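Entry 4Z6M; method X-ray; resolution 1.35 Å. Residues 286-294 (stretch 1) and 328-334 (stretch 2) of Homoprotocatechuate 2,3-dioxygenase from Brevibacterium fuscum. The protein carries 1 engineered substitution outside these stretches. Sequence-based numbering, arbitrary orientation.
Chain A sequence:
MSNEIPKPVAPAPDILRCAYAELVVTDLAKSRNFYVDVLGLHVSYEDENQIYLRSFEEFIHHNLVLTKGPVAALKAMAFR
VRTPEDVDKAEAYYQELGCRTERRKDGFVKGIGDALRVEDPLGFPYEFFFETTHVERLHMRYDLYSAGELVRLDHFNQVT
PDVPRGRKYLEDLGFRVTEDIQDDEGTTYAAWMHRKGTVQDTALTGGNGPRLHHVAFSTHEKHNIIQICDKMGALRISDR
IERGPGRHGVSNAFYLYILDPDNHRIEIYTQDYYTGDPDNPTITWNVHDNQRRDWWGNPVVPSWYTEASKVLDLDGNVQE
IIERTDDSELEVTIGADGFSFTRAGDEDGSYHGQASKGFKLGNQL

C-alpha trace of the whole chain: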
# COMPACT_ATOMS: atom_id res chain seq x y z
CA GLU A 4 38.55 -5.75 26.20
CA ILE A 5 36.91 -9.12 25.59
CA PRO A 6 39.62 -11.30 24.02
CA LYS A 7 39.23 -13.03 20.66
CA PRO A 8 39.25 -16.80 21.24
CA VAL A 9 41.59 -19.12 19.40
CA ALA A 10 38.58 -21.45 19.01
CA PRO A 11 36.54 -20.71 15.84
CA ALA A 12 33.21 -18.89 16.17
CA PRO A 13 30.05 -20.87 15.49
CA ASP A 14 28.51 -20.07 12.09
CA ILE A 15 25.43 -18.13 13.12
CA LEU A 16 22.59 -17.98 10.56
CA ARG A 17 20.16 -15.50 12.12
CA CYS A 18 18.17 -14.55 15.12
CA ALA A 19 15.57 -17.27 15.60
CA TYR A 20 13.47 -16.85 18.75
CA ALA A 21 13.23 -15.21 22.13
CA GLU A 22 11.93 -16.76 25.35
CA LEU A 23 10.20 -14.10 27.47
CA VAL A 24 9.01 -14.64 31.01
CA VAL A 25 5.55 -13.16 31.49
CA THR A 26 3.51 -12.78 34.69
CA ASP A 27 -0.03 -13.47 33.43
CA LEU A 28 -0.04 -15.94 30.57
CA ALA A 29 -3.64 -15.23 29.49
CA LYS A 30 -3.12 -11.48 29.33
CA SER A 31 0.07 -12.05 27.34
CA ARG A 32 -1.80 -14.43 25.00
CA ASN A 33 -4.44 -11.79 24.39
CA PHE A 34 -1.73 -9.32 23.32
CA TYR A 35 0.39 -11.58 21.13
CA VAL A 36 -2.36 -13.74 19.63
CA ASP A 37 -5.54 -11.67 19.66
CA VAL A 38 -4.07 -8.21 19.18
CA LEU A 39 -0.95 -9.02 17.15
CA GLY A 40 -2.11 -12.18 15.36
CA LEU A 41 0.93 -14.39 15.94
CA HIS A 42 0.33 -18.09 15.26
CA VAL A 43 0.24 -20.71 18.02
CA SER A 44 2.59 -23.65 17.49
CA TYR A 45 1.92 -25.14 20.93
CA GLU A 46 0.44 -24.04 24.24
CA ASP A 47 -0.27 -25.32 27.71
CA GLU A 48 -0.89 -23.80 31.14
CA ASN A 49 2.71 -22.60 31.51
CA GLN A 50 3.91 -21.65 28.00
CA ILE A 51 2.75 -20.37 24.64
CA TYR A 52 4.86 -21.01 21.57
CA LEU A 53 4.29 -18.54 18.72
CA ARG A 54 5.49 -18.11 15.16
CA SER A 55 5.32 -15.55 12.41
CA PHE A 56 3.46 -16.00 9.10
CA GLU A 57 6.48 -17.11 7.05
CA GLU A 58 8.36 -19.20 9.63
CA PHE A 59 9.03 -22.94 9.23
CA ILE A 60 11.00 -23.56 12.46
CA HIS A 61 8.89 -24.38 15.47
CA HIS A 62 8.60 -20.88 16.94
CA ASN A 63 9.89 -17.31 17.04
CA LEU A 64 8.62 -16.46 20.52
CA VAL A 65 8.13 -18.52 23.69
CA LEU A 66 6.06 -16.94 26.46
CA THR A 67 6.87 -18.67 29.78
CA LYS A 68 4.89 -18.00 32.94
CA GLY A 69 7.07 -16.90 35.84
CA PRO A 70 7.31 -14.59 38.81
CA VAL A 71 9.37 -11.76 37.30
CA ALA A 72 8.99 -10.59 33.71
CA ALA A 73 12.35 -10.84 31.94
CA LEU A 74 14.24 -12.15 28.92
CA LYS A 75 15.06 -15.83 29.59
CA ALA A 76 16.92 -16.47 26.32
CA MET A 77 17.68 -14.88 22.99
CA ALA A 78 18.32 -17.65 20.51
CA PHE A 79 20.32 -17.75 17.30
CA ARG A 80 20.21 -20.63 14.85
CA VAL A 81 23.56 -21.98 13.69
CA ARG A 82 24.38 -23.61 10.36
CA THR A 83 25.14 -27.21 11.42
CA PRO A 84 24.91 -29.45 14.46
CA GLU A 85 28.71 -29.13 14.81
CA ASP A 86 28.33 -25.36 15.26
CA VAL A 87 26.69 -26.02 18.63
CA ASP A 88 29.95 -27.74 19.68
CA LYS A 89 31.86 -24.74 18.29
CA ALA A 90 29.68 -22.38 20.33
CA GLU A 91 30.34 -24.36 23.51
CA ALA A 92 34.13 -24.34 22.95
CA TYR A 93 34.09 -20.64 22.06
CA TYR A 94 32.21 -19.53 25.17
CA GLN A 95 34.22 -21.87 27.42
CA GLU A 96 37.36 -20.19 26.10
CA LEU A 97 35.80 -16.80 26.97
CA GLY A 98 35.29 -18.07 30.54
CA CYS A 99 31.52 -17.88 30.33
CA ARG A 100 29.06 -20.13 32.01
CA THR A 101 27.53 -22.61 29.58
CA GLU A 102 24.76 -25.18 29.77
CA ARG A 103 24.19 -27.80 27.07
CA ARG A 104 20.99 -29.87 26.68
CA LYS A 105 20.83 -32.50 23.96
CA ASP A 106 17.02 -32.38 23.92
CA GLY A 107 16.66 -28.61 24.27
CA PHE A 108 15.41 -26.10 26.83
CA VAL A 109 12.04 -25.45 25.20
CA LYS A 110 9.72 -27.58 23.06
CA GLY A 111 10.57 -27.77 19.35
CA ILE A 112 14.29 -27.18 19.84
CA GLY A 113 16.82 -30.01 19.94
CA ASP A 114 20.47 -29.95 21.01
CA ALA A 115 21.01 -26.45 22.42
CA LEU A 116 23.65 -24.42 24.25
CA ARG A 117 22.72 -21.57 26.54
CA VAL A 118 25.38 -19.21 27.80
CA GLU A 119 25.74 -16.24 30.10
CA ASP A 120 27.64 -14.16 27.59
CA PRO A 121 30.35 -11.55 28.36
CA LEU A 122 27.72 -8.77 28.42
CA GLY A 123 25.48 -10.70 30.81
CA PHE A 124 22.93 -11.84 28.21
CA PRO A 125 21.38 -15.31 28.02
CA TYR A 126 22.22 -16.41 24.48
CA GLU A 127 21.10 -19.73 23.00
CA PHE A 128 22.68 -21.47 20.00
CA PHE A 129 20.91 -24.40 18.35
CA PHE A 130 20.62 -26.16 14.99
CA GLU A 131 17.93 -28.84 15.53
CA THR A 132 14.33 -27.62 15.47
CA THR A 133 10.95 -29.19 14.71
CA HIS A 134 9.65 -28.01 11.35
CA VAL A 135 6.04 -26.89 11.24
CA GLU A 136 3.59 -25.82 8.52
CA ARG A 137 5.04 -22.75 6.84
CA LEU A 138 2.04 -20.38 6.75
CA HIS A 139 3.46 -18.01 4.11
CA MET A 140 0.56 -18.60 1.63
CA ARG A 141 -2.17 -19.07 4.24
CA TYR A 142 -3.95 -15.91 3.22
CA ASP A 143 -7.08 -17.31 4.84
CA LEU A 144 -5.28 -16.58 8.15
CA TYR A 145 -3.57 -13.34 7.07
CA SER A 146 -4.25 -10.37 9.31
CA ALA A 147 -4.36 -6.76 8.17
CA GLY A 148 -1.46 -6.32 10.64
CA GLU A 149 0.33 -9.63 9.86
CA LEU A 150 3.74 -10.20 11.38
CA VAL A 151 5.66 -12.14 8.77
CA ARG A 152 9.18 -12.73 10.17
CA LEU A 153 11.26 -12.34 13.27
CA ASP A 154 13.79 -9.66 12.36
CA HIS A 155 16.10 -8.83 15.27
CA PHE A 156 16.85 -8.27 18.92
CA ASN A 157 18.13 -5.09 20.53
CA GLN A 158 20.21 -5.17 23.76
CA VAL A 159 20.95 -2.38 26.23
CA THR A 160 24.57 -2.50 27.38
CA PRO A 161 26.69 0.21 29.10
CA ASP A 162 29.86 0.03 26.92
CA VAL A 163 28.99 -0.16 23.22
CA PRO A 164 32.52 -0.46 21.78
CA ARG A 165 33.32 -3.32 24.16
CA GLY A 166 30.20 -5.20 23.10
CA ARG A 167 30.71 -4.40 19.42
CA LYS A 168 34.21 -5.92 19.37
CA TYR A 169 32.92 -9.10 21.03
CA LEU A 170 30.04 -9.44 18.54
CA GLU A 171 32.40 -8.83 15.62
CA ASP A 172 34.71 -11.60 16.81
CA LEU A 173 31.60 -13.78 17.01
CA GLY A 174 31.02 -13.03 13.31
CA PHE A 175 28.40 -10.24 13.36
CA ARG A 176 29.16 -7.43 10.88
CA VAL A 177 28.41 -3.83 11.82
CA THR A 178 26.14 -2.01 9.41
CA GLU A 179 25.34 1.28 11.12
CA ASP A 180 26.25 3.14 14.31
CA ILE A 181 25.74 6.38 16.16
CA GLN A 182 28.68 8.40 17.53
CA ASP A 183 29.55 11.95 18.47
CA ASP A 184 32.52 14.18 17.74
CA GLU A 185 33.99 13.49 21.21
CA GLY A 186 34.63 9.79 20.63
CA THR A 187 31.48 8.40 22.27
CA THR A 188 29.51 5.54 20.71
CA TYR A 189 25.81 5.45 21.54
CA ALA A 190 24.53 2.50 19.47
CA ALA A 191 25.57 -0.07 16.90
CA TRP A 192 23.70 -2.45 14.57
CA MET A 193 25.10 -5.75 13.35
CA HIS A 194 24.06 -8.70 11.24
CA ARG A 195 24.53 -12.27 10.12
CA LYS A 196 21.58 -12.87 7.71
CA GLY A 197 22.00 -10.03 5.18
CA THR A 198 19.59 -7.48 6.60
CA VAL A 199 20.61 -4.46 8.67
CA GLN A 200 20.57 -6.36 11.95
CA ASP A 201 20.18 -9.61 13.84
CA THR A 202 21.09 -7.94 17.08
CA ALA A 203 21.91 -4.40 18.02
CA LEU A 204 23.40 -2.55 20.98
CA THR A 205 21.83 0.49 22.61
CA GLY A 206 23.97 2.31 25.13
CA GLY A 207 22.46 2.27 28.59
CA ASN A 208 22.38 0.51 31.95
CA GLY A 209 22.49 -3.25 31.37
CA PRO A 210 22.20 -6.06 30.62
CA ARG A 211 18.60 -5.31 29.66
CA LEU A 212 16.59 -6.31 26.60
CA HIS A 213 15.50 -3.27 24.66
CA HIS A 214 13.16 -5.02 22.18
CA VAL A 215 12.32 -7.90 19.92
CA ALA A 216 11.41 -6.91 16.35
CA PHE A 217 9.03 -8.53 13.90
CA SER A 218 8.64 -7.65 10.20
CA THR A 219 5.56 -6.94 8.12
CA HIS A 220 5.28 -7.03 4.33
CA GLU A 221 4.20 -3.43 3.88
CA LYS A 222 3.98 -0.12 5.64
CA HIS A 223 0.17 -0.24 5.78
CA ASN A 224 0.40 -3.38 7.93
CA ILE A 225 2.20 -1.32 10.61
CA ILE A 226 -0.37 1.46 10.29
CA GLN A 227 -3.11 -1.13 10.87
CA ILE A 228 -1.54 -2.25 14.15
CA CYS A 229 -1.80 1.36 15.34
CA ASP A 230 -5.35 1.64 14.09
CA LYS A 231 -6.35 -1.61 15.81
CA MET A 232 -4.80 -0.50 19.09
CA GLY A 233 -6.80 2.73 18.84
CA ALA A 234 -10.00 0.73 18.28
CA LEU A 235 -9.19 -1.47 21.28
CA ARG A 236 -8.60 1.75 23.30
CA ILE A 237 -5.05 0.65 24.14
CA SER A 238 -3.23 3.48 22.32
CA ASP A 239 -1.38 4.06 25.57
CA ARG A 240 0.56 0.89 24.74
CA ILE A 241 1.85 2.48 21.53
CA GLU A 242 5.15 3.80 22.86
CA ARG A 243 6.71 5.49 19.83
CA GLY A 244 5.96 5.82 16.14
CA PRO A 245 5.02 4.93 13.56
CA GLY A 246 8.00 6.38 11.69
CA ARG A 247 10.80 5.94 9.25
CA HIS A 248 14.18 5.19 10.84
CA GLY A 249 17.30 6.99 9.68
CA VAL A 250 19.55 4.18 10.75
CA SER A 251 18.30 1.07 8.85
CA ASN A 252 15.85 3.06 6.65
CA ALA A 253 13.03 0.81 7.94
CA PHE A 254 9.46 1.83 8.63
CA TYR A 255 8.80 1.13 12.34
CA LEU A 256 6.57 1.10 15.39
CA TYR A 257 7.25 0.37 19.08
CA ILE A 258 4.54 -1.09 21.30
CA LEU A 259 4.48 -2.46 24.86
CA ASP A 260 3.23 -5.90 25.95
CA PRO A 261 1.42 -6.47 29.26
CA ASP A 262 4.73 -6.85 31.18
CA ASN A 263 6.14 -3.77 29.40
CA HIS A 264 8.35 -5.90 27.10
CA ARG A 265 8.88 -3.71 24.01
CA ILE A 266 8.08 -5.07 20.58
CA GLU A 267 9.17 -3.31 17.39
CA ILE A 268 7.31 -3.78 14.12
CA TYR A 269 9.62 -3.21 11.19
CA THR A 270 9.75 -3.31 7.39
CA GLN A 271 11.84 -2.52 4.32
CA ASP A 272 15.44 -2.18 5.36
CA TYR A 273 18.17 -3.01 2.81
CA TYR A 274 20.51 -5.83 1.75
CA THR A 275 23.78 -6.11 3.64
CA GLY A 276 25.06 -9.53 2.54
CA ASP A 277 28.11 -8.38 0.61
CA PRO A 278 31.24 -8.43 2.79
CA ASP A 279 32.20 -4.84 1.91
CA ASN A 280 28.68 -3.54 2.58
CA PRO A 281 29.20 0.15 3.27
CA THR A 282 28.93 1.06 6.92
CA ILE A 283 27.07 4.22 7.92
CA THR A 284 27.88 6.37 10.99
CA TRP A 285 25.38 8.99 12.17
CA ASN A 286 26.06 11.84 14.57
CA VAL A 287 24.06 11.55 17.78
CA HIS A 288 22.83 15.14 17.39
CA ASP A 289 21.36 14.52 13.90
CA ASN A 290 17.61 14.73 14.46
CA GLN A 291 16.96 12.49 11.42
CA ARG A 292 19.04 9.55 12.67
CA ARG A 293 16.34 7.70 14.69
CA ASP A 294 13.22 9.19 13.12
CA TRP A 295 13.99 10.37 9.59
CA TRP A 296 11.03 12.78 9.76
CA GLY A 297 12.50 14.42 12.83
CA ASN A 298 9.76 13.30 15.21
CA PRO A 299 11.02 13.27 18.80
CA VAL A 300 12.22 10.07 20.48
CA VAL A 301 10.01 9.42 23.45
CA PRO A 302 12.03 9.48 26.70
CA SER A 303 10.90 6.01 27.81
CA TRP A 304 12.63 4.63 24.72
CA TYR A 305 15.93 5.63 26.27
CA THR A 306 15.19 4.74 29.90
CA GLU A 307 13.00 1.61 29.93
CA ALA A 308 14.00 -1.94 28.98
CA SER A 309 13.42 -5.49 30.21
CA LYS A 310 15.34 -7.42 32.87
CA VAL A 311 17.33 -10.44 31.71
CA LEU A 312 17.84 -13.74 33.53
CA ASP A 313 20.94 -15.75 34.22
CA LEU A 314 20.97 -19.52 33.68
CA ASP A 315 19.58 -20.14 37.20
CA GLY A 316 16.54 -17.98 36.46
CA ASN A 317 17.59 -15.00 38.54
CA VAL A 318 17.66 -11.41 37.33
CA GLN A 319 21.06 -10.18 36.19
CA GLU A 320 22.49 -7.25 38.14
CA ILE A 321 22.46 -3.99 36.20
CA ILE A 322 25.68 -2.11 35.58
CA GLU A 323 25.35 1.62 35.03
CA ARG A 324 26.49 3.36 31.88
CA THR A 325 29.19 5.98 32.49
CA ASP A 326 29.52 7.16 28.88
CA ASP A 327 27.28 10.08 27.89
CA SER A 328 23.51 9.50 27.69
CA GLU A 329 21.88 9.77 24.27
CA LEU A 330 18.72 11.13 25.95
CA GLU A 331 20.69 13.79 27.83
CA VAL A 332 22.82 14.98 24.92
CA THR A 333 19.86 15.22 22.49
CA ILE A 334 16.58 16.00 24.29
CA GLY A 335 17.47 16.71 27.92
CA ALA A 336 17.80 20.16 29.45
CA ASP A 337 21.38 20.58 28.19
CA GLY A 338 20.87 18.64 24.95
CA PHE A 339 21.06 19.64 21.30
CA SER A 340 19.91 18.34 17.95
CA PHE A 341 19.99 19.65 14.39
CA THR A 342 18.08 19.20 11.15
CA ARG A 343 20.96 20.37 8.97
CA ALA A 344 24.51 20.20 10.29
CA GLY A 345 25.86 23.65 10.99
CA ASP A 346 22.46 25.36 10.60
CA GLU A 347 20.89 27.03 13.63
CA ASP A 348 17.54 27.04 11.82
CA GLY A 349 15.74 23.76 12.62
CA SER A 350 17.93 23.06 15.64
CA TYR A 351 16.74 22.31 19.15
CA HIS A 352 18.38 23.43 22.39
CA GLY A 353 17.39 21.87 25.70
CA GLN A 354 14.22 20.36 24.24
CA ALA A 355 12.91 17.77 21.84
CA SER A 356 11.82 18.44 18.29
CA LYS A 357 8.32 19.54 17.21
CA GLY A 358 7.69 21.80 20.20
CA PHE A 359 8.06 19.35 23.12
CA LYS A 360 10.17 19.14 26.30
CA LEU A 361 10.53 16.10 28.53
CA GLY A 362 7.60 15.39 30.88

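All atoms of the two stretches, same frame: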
# COMPACT_ATOMS: atom_id res chain seq x y z
N ASN A 286 25.78 11.06 13.37
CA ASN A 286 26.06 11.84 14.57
C ASN A 286 24.87 11.78 15.51
O ASN A 286 23.73 11.90 15.07
CB ASN A 286 26.35 13.29 14.20
CG ASN A 286 26.87 14.08 15.37
OD1 ASN A 286 26.10 14.72 16.08
ND2 ASN A 286 28.18 14.06 15.56
N VAL A 287 25.14 11.66 16.80
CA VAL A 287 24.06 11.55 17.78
C VAL A 287 23.13 12.76 17.80
O VAL A 287 21.99 12.66 18.24
CB VAL A 287 24.66 11.29 19.20
CG1 VAL A 287 25.32 12.55 19.77
CG2 VAL A 287 23.63 10.69 20.15
N HIS A 288 23.63 13.93 17.38
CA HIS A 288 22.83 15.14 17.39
C HIS A 288 22.03 15.35 16.12
O HIS A 288 21.26 16.31 16.03
CB HIS A 288 23.69 16.37 17.65
CG HIS A 288 24.49 16.27 18.91
ND1 HIS A 288 23.98 16.56 20.15
CD2 HIS A 288 25.78 15.88 19.10
CE1 HIS A 288 24.92 16.35 21.06
NE2 HIS A 288 26.01 15.93 20.45
N ASP A 289 22.13 14.43 15.16
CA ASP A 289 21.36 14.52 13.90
C ASP A 289 19.93 14.07 14.17
O ASP A 289 19.68 12.89 14.47
CB ASP A 289 22.05 13.62 12.87
CG ASP A 289 21.40 13.65 11.50
OD1 ASP A 289 20.21 14.01 11.40
OD2 ASP A 289 22.09 13.29 10.53
N ASN A 290 18.99 15.01 14.12
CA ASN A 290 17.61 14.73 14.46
C ASN A 290 16.88 13.90 13.42
O ASN A 290 15.72 13.61 13.64
CB ASN A 290 16.85 16.04 14.68
CG ASN A 290 15.50 15.82 15.35
OD1 ASN A 290 15.41 15.21 16.42
ND2 ASN A 290 14.45 16.32 14.71
N GLN A 291 17.54 13.47 12.35
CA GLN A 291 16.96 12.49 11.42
C GLN A 291 17.51 11.07 11.58
O GLN A 291 17.14 10.19 10.81
CB GLN A 291 17.09 12.96 9.96
CG GLN A 291 16.38 14.28 9.69
CD GLN A 291 16.28 14.73 8.22
OE1 GLN A 291 15.79 15.81 7.95
NE2 GLN A 291 16.78 13.94 7.30
N ARG A 292 18.35 10.84 12.59
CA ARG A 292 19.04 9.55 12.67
C ARG A 292 18.10 8.44 13.15
O ARG A 292 18.26 7.31 12.73
CB ARG A 292 20.26 9.63 13.56
CG ARG A 292 19.92 9.63 15.06
CD ARG A 292 20.99 10.21 15.99
NE ARG A 292 20.50 10.12 17.36
CZ ARG A 292 19.58 10.93 17.86
NH1 ARG A 292 19.14 11.96 17.15
NH2 ARG A 292 19.12 10.74 19.08
N ARG A 293 17.20 8.74 14.10
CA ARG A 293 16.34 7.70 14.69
C ARG A 293 14.94 7.72 14.08
O ARG A 293 14.38 6.67 13.74
CB ARG A 293 16.30 7.85 16.21
CG ARG A 293 17.58 7.34 16.87
CD ARG A 293 17.41 7.03 18.33
NE ARG A 293 18.63 6.49 18.93
CZ ARG A 293 19.00 5.22 18.90
NH1 ARG A 293 18.29 4.30 18.26
NH2 ARG A 293 20.09 4.84 19.54
N ASP A 294 14.40 8.93 13.93
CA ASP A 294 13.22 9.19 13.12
C ASP A 294 13.63 10.14 12.00
O ASP A 294 13.99 11.29 12.25
CB ASP A 294 12.07 9.77 13.94
CG ASP A 294 10.81 9.79 13.16
OD1 ASP A 294 10.15 8.71 13.06
OD2 ASP A 294 10.49 10.83 12.58
N SER A 328 24.86 10.00 27.91
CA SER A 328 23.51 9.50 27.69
C SER A 328 22.95 10.11 26.42
O SER A 328 22.88 11.34 26.29
CB SER A 328 22.62 9.86 28.87
OG SER A 328 21.24 9.88 28.52
N GLU A 329 22.51 9.27 25.50
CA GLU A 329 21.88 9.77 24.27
C GLU A 329 20.67 10.67 24.58
O GLU A 329 20.50 11.72 23.96
CB GLU A 329 21.48 8.61 23.36
CG GLU A 329 20.94 9.09 22.01
CD GLU A 329 20.89 8.02 20.93
OE1 GLU A 329 21.19 6.85 21.21
OE2 GLU A 329 20.53 8.37 19.79
N LEU A 330 19.84 10.28 25.54
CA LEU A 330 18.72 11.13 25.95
C LEU A 330 19.26 12.51 26.37
O LEU A 330 18.80 13.55 25.89
CB LEU A 330 17.98 10.49 27.12
CG LEU A 330 16.77 11.27 27.68
CD1 LEU A 330 15.81 10.31 28.39
CD2 LEU A 330 17.14 12.41 28.62
N GLU A 331 20.23 12.52 27.28
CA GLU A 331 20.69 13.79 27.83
C GLU A 331 21.31 14.70 26.78
O GLU A 331 21.06 15.91 26.78
CB GLU A 331 21.64 13.59 29.01
CG GLU A 331 20.97 12.92 30.22
CD GLU A 331 19.91 13.78 30.92
OE1 GLU A 331 19.77 14.99 30.61
OE2 GLU A 331 19.21 13.25 31.81
N VAL A 332 22.10 14.13 25.87
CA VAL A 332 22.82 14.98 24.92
C VAL A 332 21.95 15.44 23.76
O VAL A 332 22.34 16.37 23.04
CB VAL A 332 24.12 14.32 24.40
CG1 VAL A 332 25.02 13.91 25.55
CG2 VAL A 332 23.86 13.14 23.47
N THR A 333 20.76 14.84 23.59
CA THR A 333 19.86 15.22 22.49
C THR A 333 18.59 15.95 22.90
O THR A 333 18.21 16.92 22.25
CB THR A 333 19.49 14.01 21.62
OG1 THR A 333 18.71 13.04 22.39
CG2 THR A 333 20.72 13.35 21.05
N ILE A 334 17.91 15.46 23.94
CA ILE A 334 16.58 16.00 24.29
C ILE A 334 16.44 16.44 25.74
O ILE A 334 15.40 16.95 26.11
CB ILE A 334 15.42 15.02 23.95
CG1 ILE A 334 15.56 13.68 24.66
CG2 ILE A 334 15.35 14.78 22.45
CD1 ILE A 334 14.37 12.75 24.43
O HOH W 1 16.88 11.85 20.68

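A buried glutamate at the start of a short helix, clamped by two consecutive arginines of a turn-rich loop, anchors this contact, and a small apolar patch with one bridging water extends it along the helix. Glu 329, its chi1 and chi2 both t, reaches from the first turn of helix 329-333 to the loop. Glu 329 OE2 accepts from Arg 292 NE at 3.0 Å, Arg 292 NH2 at 2.8 Å and Arg 293 NE at 2.8 Å, while Glu 329 OE1 accepts from Arg 293 NH2 at 2.8 Å. These bonds belong to salt bridges; the carboxylate lies at the edge of both guanidinium groups, near their planes, where the N-H groups point. Such pairing suits a buried site, since the glutamate's negative charge is met by two arginines, whose N-H groups satisfy both carboxylate oxygens. Arg 292 is further steadied by its own loop: NH1 donates to Asp 289 O at 2.9 Å, across the turn from Asp 289 to Arg 292. Arg 292 NH2 also donates to a water 3.0 Å away, which in turn donates to Thr 333 OG1 at 2.8 Å. Thr 333 OG1 donates a hydrogen bond to Glu 329 O at 2.7 Å, tying the water bridge back to the helix, while Thr 333 CG2 packs 3.2 Å from Val 287 O.

Val 287, buried and with CA-to-CB directed toward the helix, supplies the apolar part: CG2 rests 3.6 Å from the aliphatic CG of Glu 329, and CG1 meets Val 332 CG2 at 4.0 Å. Compact branched side chains fit here, where the loop passes close to the helix. Beside them, the end of the His 288 side chain turns nearer the helix, placing CE1 3.3 Å from Val 332 O, at the ring edge. Ser 328 caps the helix, its OG accepting from Glu 331 N at 3.1 Å.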